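PDB 4OPF: Nrps/pks from Streptomyces albus, which probably acts as a ketosynthase of an AT-less type I polyketide synthase, extending acyl chains by decarboxylative Claisen condensation during oxazolomycin biosynthesis. Local coordinates for residues D25-L30 against T346-R351; V289-T294 against R353-F358. All coordinates share one frame; numbering follows the deposited sequence.

Contact 1: residues D25-L30 against T346-R351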
loop_
_atom_site.group_PDB
_atom_site.type_symbol
_atom_site.label_atom_id
_atom_site.label_comp_id
_atom_site.label_asym_id
_atom_site.label_seq_id
_atom_site.Cartn_x
_atom_site.Cartn_y
_atom_site.Cartn_z
ATOM N N ASP A 25 -5.440 -25.797 -13.478
ATOM C CA ASP A 25 -6.225 -26.969 -13.761
ATOM C C ASP A 25 -5.825 -28.066 -12.784
ATOM O O ASP A 25 -6.683 -28.750 -12.265
ATOM C CB ASP A 25 -6.047 -27.386 -15.234
ATOM C CG ASP A 25 -6.804 -26.455 -16.196
ATOM O OD1 ASP A 25 -7.678 -25.676 -15.765
ATOM O OD2 ASP A 25 -6.525 -26.496 -17.395
ATOM N N ALA A 26 -4.532 -28.215 -12.518
ATOM C CA ALA A 26 -4.097 -29.171 -11.541
ATOM C C ALA A 26 -4.525 -28.741 -10.115
ATOM O O ALA A 26 -4.821 -29.573 -9.267
ATOM C CB ALA A 26 -2.591 -29.412 -11.641
ATOM N N TYR A 27 -4.556 -27.441 -9.843
ATOM C CA TYR A 27 -5.004 -26.972 -8.567
ATOM C C TYR A 27 -6.495 -27.345 -8.364
ATOM O O TYR A 27 -6.886 -27.788 -7.304
ATOM C CB TYR A 27 -4.758 -25.466 -8.458
ATOM C CG TYR A 27 -4.959 -24.845 -7.126
ATOM C CD1 TYR A 27 -4.446 -25.396 -5.977
ATOM C CD2 TYR A 27 -5.599 -23.637 -7.027
ATOM C CE1 TYR A 27 -4.642 -24.772 -4.738
ATOM C CE2 TYR A 27 -5.735 -22.965 -5.839
ATOM C CZ TYR A 27 -5.255 -23.535 -4.689
ATOM O OH TYR A 27 -5.471 -22.839 -3.502
ATOM N N TRP A 28 -7.315 -27.137 -9.365
ATOM C CA TRP A 28 -8.698 -27.497 -9.293
ATOM C C TRP A 28 -8.862 -28.993 -9.094
ATOM O O TRP A 28 -9.647 -29.384 -8.291
ATOM C CB TRP A 28 -9.461 -27.062 -10.532
ATOM C CG TRP A 28 -10.888 -27.488 -10.475
ATOM C CD1 TRP A 28 -11.497 -28.437 -11.260
ATOM C CD2 TRP A 28 -11.869 -27.068 -9.522
ATOM N NE1 TRP A 28 -12.812 -28.588 -10.860
ATOM C CE2 TRP A 28 -13.065 -27.744 -9.817
ATOM C CE3 TRP A 28 -11.867 -26.136 -8.486
ATOM C CZ2 TRP A 28 -14.225 -27.551 -9.093
ATOM C CZ3 TRP A 28 -13.048 -25.890 -7.796
ATOM C CH2 TRP A 28 -14.188 -26.618 -8.077
ATOM N N ARG A 29 -8.095 -29.821 -9.788
ATOM C CA ARG A 29 -8.151 -31.265 -9.569
ATOM C C ARG A 29 -7.766 -31.628 -8.141
ATOM O O ARG A 29 -8.461 -32.436 -7.506
ATOM C CB ARG A 29 -7.294 -32.064 -10.577
ATOM C CG ARG A 29 -7.962 -32.150 -11.954
ATOM C CD ARG A 29 -7.274 -33.062 -12.952
ATOM N NE ARG A 29 -5.839 -32.798 -13.128
ATOM C CZ ARG A 29 -5.311 -31.911 -14.000
ATOM N NH1 ARG A 29 -3.980 -31.760 -14.076
ATOM N NH2 ARG A 29 -6.098 -31.150 -14.786
ATOM N N LEU A 30 -6.677 -31.058 -7.634
ATOM C CA LEU A 30 -6.258 -31.317 -6.289
ATOM C C LEU A 30 -7.391 -31.001 -5.294
ATOM O O LEU A 30 -7.716 -31.836 -4.404
ATOM C CB LEU A 30 -5.019 -30.487 -5.940
ATOM C CG LEU A 30 -4.470 -30.610 -4.524
ATOM C CD1 LEU A 30 -3.506 -31.755 -4.431
ATOM C CD2 LEU A 30 -3.741 -29.401 -4.053
ATOM N N THR A 346 -11.548 -20.058 -4.296
ATOM C CA THR A 346 -12.915 -19.556 -4.317
ATOM C C THR A 346 -13.367 -19.120 -5.701
ATOM O O THR A 346 -14.502 -19.372 -6.040
ATOM C CB THR A 346 -13.028 -18.377 -3.359
ATOM O OG1 THR A 346 -12.691 -18.853 -2.059
ATOM C CG2 THR A 346 -14.407 -17.909 -3.292
ATOM N N VAL A 347 -12.488 -18.472 -6.497
ATOM C CA VAL A 347 -12.831 -18.096 -7.841
ATOM C C VAL A 347 -13.085 -19.345 -8.648
ATOM O O VAL A 347 -14.033 -19.413 -9.400
ATOM C CB VAL A 347 -11.727 -17.241 -8.515
ATOM C CG1 VAL A 347 -11.978 -17.143 -10.020
ATOM C CG2 VAL A 347 -11.630 -15.874 -7.814
ATOM N N LEU A 348 -12.248 -20.345 -8.494
ATOM C CA LEU A 348 -12.469 -21.586 -9.217
ATOM C C LEU A 348 -13.788 -22.303 -8.814
ATOM O O LEU A 348 -14.504 -22.861 -9.668
ATOM C CB LEU A 348 -11.284 -22.515 -9.010
ATOM C CG LEU A 348 -9.999 -22.074 -9.688
ATOM C CD1 LEU A 348 -8.863 -22.984 -9.251
ATOM C CD2 LEU A 348 -10.156 -22.171 -11.190
HETATM N N MSE A 349 -14.088 -22.306 -7.529
HETATM C CA MSE A 349 -15.365 -22.858 -7.038
HETATM C C MSE A 349 -16.533 -22.164 -7.659
HETATM O O MSE A 349 -17.469 -22.814 -8.100
HETATM C CB MSE A 349 -15.447 -22.724 -5.539
HETATM C CG MSE A 349 -14.676 -23.887 -4.887
HETATM SE SE MSE A 349 -14.684 -23.649 -2.922
HETATM C CE MSE A 349 -16.582 -23.227 -2.771
ATOM N N LEU A 350 -16.511 -20.828 -7.671
ATOM C CA LEU A 350 -17.604 -20.002 -8.229
ATOM C C LEU A 350 -17.775 -20.219 -9.721
ATOM O O LEU A 350 -18.885 -20.448 -10.224
ATOM C CB LEU A 350 -17.372 -18.513 -7.946
ATOM C CG LEU A 350 -17.525 -18.088 -6.496
ATOM C CD1 LEU A 350 -16.899 -16.705 -6.302
ATOM C CD2 LEU A 350 -18.994 -18.058 -6.075
ATOM N N ARG A 351 -16.656 -20.249 -10.424
ATOM C CA ARG A 351 -16.643 -20.539 -11.837
ATOM C C ARG A 351 -17.168 -21.939 -12.163
ATOM O O ARG A 351 -17.908 -22.081 -13.123
ATOM C CB ARG A 351 -15.206 -20.380 -12.360
ATOM C CG ARG A 351 -15.094 -20.290 -13.842
ATOM C CD ARG A 351 -13.679 -19.901 -14.263
ATOM N NE ARG A 351 -12.958 -20.996 -14.899
ATOM C CZ ARG A 351 -11.646 -20.999 -15.138
ATOM N NH1 ARG A 351 -10.870 -19.980 -14.784
ATOM N NH2 ARG A 351 -11.098 -22.054 -15.714
#
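Tyr27 reaches helix 338-352 with one side of its ring: CD2 lies 4.0 Å from Leu348 CD1, a methyl that arrives obliquely. The phenol oxygen has a different role, hydrogen bonding to the backbone O of Ala341 further back on the same helix, so that one residue combines apolar packing with a polar grip on a main-chain carbonyl. Phe18 meets the ring from outside the two segments.

At Trp28, the next residue, the indole does most of the work. With CG anti to the backbone N (chi1 178°), its six-membered part is carried across to the facing helix, where CE3 comes to 3.7 Å from Leu348 CB. The helices illustrate near-perpendicular packing in the thiolase fold of ketosynthases: the short segments cross at -80°, their axes 10.8 Å apart at closest approach. Their closest CA atoms, those of Trp28 and Leu348, are 7.0 Å apart. The indole and the leucine side chain point opposite ways as they pass, and Trp28 CZ3 lies 3.7 Å from the backbone N of Met349. CG of Met349, a selenomethionine, sits at the indole edge, in the ring plane, 3.9 Å from CZ3. Without the indole, as with an alanine here, Leu348 CB and Met349 CG would probably lose their aromatic neighbour and a gap would open between the helices.

Contact 2: residues V289-T294 against R353-F358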
loop_
_atom_site.group_PDB
_atom_site.type_symbol
_atom_site.label_atom_id
_atom_site.label_comp_id
_atom_site.label_asym_id
_atom_site.label_seq_id
_atom_site.Cartn_x
_atom_site.Cartn_y
_atom_site.Cartn_z
ATOM N N VAL A 289 -24.224 -15.132 1.289
ATOM C CA VAL A 289 -22.848 -15.675 1.208
ATOM C C VAL A 289 -22.939 -17.126 1.688
ATOM O O VAL A 289 -23.248 -17.388 2.830
ATOM C CB VAL A 289 -21.863 -14.860 2.040
ATOM C CG1 VAL A 289 -20.450 -15.422 1.960
ATOM C CG2 VAL A 289 -21.866 -13.395 1.605
ATOM N N THR A 290 -22.637 -18.029 0.778
ATOM C CA THR A 290 -22.852 -19.462 0.914
ATOM C C THR A 290 -21.635 -20.237 1.396
ATOM O O THR A 290 -21.783 -21.308 2.013
ATOM C CB THR A 290 -23.285 -19.999 -0.454
ATOM O OG1 THR A 290 -24.489 -19.344 -0.808
ATOM C CG2 THR A 290 -23.496 -21.494 -0.498
ATOM N N TYR A 291 -20.444 -19.734 1.116
ATOM C CA TYR A 291 -19.212 -20.421 1.459
ATOM C C TYR A 291 -18.176 -19.410 1.939
ATOM O O TYR A 291 -18.072 -18.332 1.372
ATOM C CB TYR A 291 -18.666 -21.102 0.213
ATOM C CG TYR A 291 -17.418 -21.934 0.432
ATOM C CD1 TYR A 291 -17.529 -23.239 0.822
ATOM C CD2 TYR A 291 -16.125 -21.398 0.275
ATOM C CE1 TYR A 291 -16.436 -24.040 1.026
ATOM C CE2 TYR A 291 -14.996 -22.192 0.510
ATOM C CZ TYR A 291 -15.159 -23.511 0.855
ATOM O OH TYR A 291 -14.101 -24.378 1.068
ATOM N N ILE A 292 -17.428 -19.753 2.977
ATOM C CA ILE A 292 -16.322 -18.964 3.460
ATOM C C ILE A 292 -15.050 -19.836 3.503
ATOM O O ILE A 292 -15.012 -20.870 4.176
ATOM C CB ILE A 292 -16.611 -18.450 4.852
ATOM C CG1 ILE A 292 -17.928 -17.644 4.814
ATOM C CG2 ILE A 292 -15.490 -17.603 5.392
ATOM C CD1 ILE A 292 -18.314 -17.125 6.139
ATOM N N GLU A 293 -14.038 -19.403 2.768
ATOM C CA GLU A 293 -12.674 -19.855 2.955
ATOM C C GLU A 293 -12.119 -19.129 4.205
ATOM O O GLU A 293 -11.771 -17.954 4.168
ATOM C CB GLU A 293 -11.856 -19.560 1.711
ATOM C CG GLU A 293 -10.318 -19.742 1.839
ATOM C CD GLU A 293 -9.840 -21.192 1.881
ATOM O OE1 GLU A 293 -10.699 -22.096 1.594
ATOM O OE2 GLU A 293 -8.607 -21.434 2.206
ATOM N N THR A 294 -12.002 -19.874 5.287
ATOM C CA THR A 294 -11.725 -19.363 6.599
ATOM C C THR A 294 -10.226 -19.062 6.743
ATOM O O THR A 294 -9.401 -19.553 5.995
ATOM C CB THR A 294 -12.087 -20.400 7.692
ATOM O OG1 THR A 294 -11.318 -21.606 7.498
ATOM C CG2 THR A 294 -13.550 -20.751 7.646
ATOM N N ARG A 353 -19.052 -23.717 -10.171
ATOM C CA ARG A 353 -20.267 -23.902 -9.362
ATOM C C ARG A 353 -20.211 -25.177 -8.530
ATOM O O ARG A 353 -21.083 -26.031 -8.622
ATOM C CB ARG A 353 -21.518 -23.882 -10.251
ATOM C CG ARG A 353 -21.605 -22.590 -11.028
ATOM C CD ARG A 353 -22.681 -22.565 -12.092
ATOM N NE ARG A 353 -22.530 -21.312 -12.845
ATOM C CZ ARG A 353 -23.360 -20.852 -13.791
ATOM N NH1 ARG A 353 -24.451 -21.536 -14.138
ATOM N NH2 ARG A 353 -23.096 -19.683 -14.389
ATOM N N ALA A 354 -19.186 -25.308 -7.722
ATOM C CA ALA A 354 -19.071 -26.462 -6.888
ATOM C C ALA A 354 -18.374 -26.117 -5.603
ATOM O O ALA A 354 -17.526 -25.207 -5.554
ATOM C CB ALA A 354 -18.318 -27.580 -7.609
ATOM N N ILE A 355 -18.705 -26.885 -4.580
ATOM C CA ILE A 355 -18.027 -26.799 -3.308
ATOM C C ILE A 355 -17.102 -27.986 -3.193
ATOM O O ILE A 355 -17.509 -29.091 -3.410
ATOM C CB ILE A 355 -19.031 -26.756 -2.172
ATOM C CG1 ILE A 355 -19.866 -25.478 -2.372
ATOM C CG2 ILE A 355 -18.272 -26.734 -0.845
ATOM C CD1 ILE A 355 -20.617 -25.025 -1.166
ATOM N N VAL A 356 -15.836 -27.720 -2.883
ATOM C CA VAL A 356 -14.862 -28.755 -2.696
ATOM C C VAL A 356 -14.844 -29.308 -1.273
ATOM O O VAL A 356 -15.325 -28.677 -0.335
ATOM C CB VAL A 356 -13.497 -28.264 -3.056
ATOM C CG1 VAL A 356 -13.519 -27.733 -4.458
ATOM C CG2 VAL A 356 -12.997 -27.213 -2.072
ATOM N N PRO A 357 -14.297 -30.515 -1.122
ATOM C CA PRO A 357 -14.251 -31.106 0.214
ATOM C C PRO A 357 -13.367 -30.315 1.164
ATOM O O PRO A 357 -12.336 -29.772 0.764
ATOM C CB PRO A 357 -13.605 -32.483 -0.002
ATOM C CG PRO A 357 -13.499 -32.687 -1.444
ATOM C CD PRO A 357 -13.917 -31.451 -2.179
ATOM N N PHE A 358 -13.755 -30.299 2.415
ATOM C CA PHE A 358 -12.892 -29.899 3.490
ATOM C C PHE A 358 -12.245 -31.127 4.125
ATOM O O PHE A 358 -12.930 -32.105 4.456
ATOM C CB PHE A 358 -13.693 -29.147 4.521
ATOM C CG PHE A 358 -12.914 -28.771 5.731
ATOM C CD1 PHE A 358 -11.872 -27.878 5.646
ATOM C CD2 PHE A 358 -13.212 -29.327 6.961
ATOM C CE1 PHE A 358 -11.143 -27.524 6.770
ATOM C CE2 PHE A 358 -12.506 -28.959 8.096
ATOM C CZ PHE A 358 -11.459 -28.058 8.001
HETATM O O HOH W 1 -14.773 -26.995 1.660
#
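One face of the Tyr291 ring lies against the CE methyl of Met349, from helix 338-352, which sits almost over the ring centre; a water stands at the edge, in the ring plane, and Ile355 comes obliquely along the CD1-CE1 side. The closest approach is Ile355 CG2 to Tyr291 CE1, 3.8 Å, and the same methyl is 3.9 Å from Tyr291 CD1. The other branch of the isoleucine contributes as well, its CD1 standing 4.1 Å from Tyr291 CD1 as it heads back toward the strand that carries the ring. Ile355 has CG2 anti to its backbone N, and CG1 lies beside that N (chi1 -62°), a setting in which both branches can border the ring.

The contact joins a strand of the large mixed sheet to the chain just after a helix. Strand 291-293 runs parallel to 390-396 and 322-325, its neighbours in that sheet, within the C-terminal part of the ketosynthase. Helix 338-352 ends in a Schellman motif with Arg353, at positive phi, as its C-prime residue; the chain then enters strand 354-355, which pairs with 382-383 in a separate small antiparallel sheet.

No direct hydrogen bond spans the two segments; the polar link goes through the water. It donates to the backbone O of Val356 over 2.7 Å and is hydrogen-bonded to Tyr291 OH at 2.8 Å. That hydroxyl is also hydrogen-bonded to Lys345 NZ, giving it two partners in a buried setting. Lys345 in turn forms a salt bridge with Glu293 OE1, and Glu293 OE2 accepts a hydrogen bond from Val327 N.

How the contacts relate
Both contacts are buried, their centres 11 Å apart, and helix 338-352 ties them together: it supplies one side of contact 1 and leads straight into 353-358 of contact 2. Met349 belongs to both neighbourhoods, its CG serving the helix pair and its CE the tyrosine of contact 2. Trp28 likewise reaches beyond its own helix partner, with CZ3 3.8 Å from Val356 CG1. The chemistry differs with place: between the two segments of contact 1 the side-chain touching is apolar, the hydrogen bond of Tyr27 falling earlier on helix 338-352, while contact 2, beside the large sheet, adds a water bridge and borders a lysine-glutamate pair. Along the chain their segments alternate.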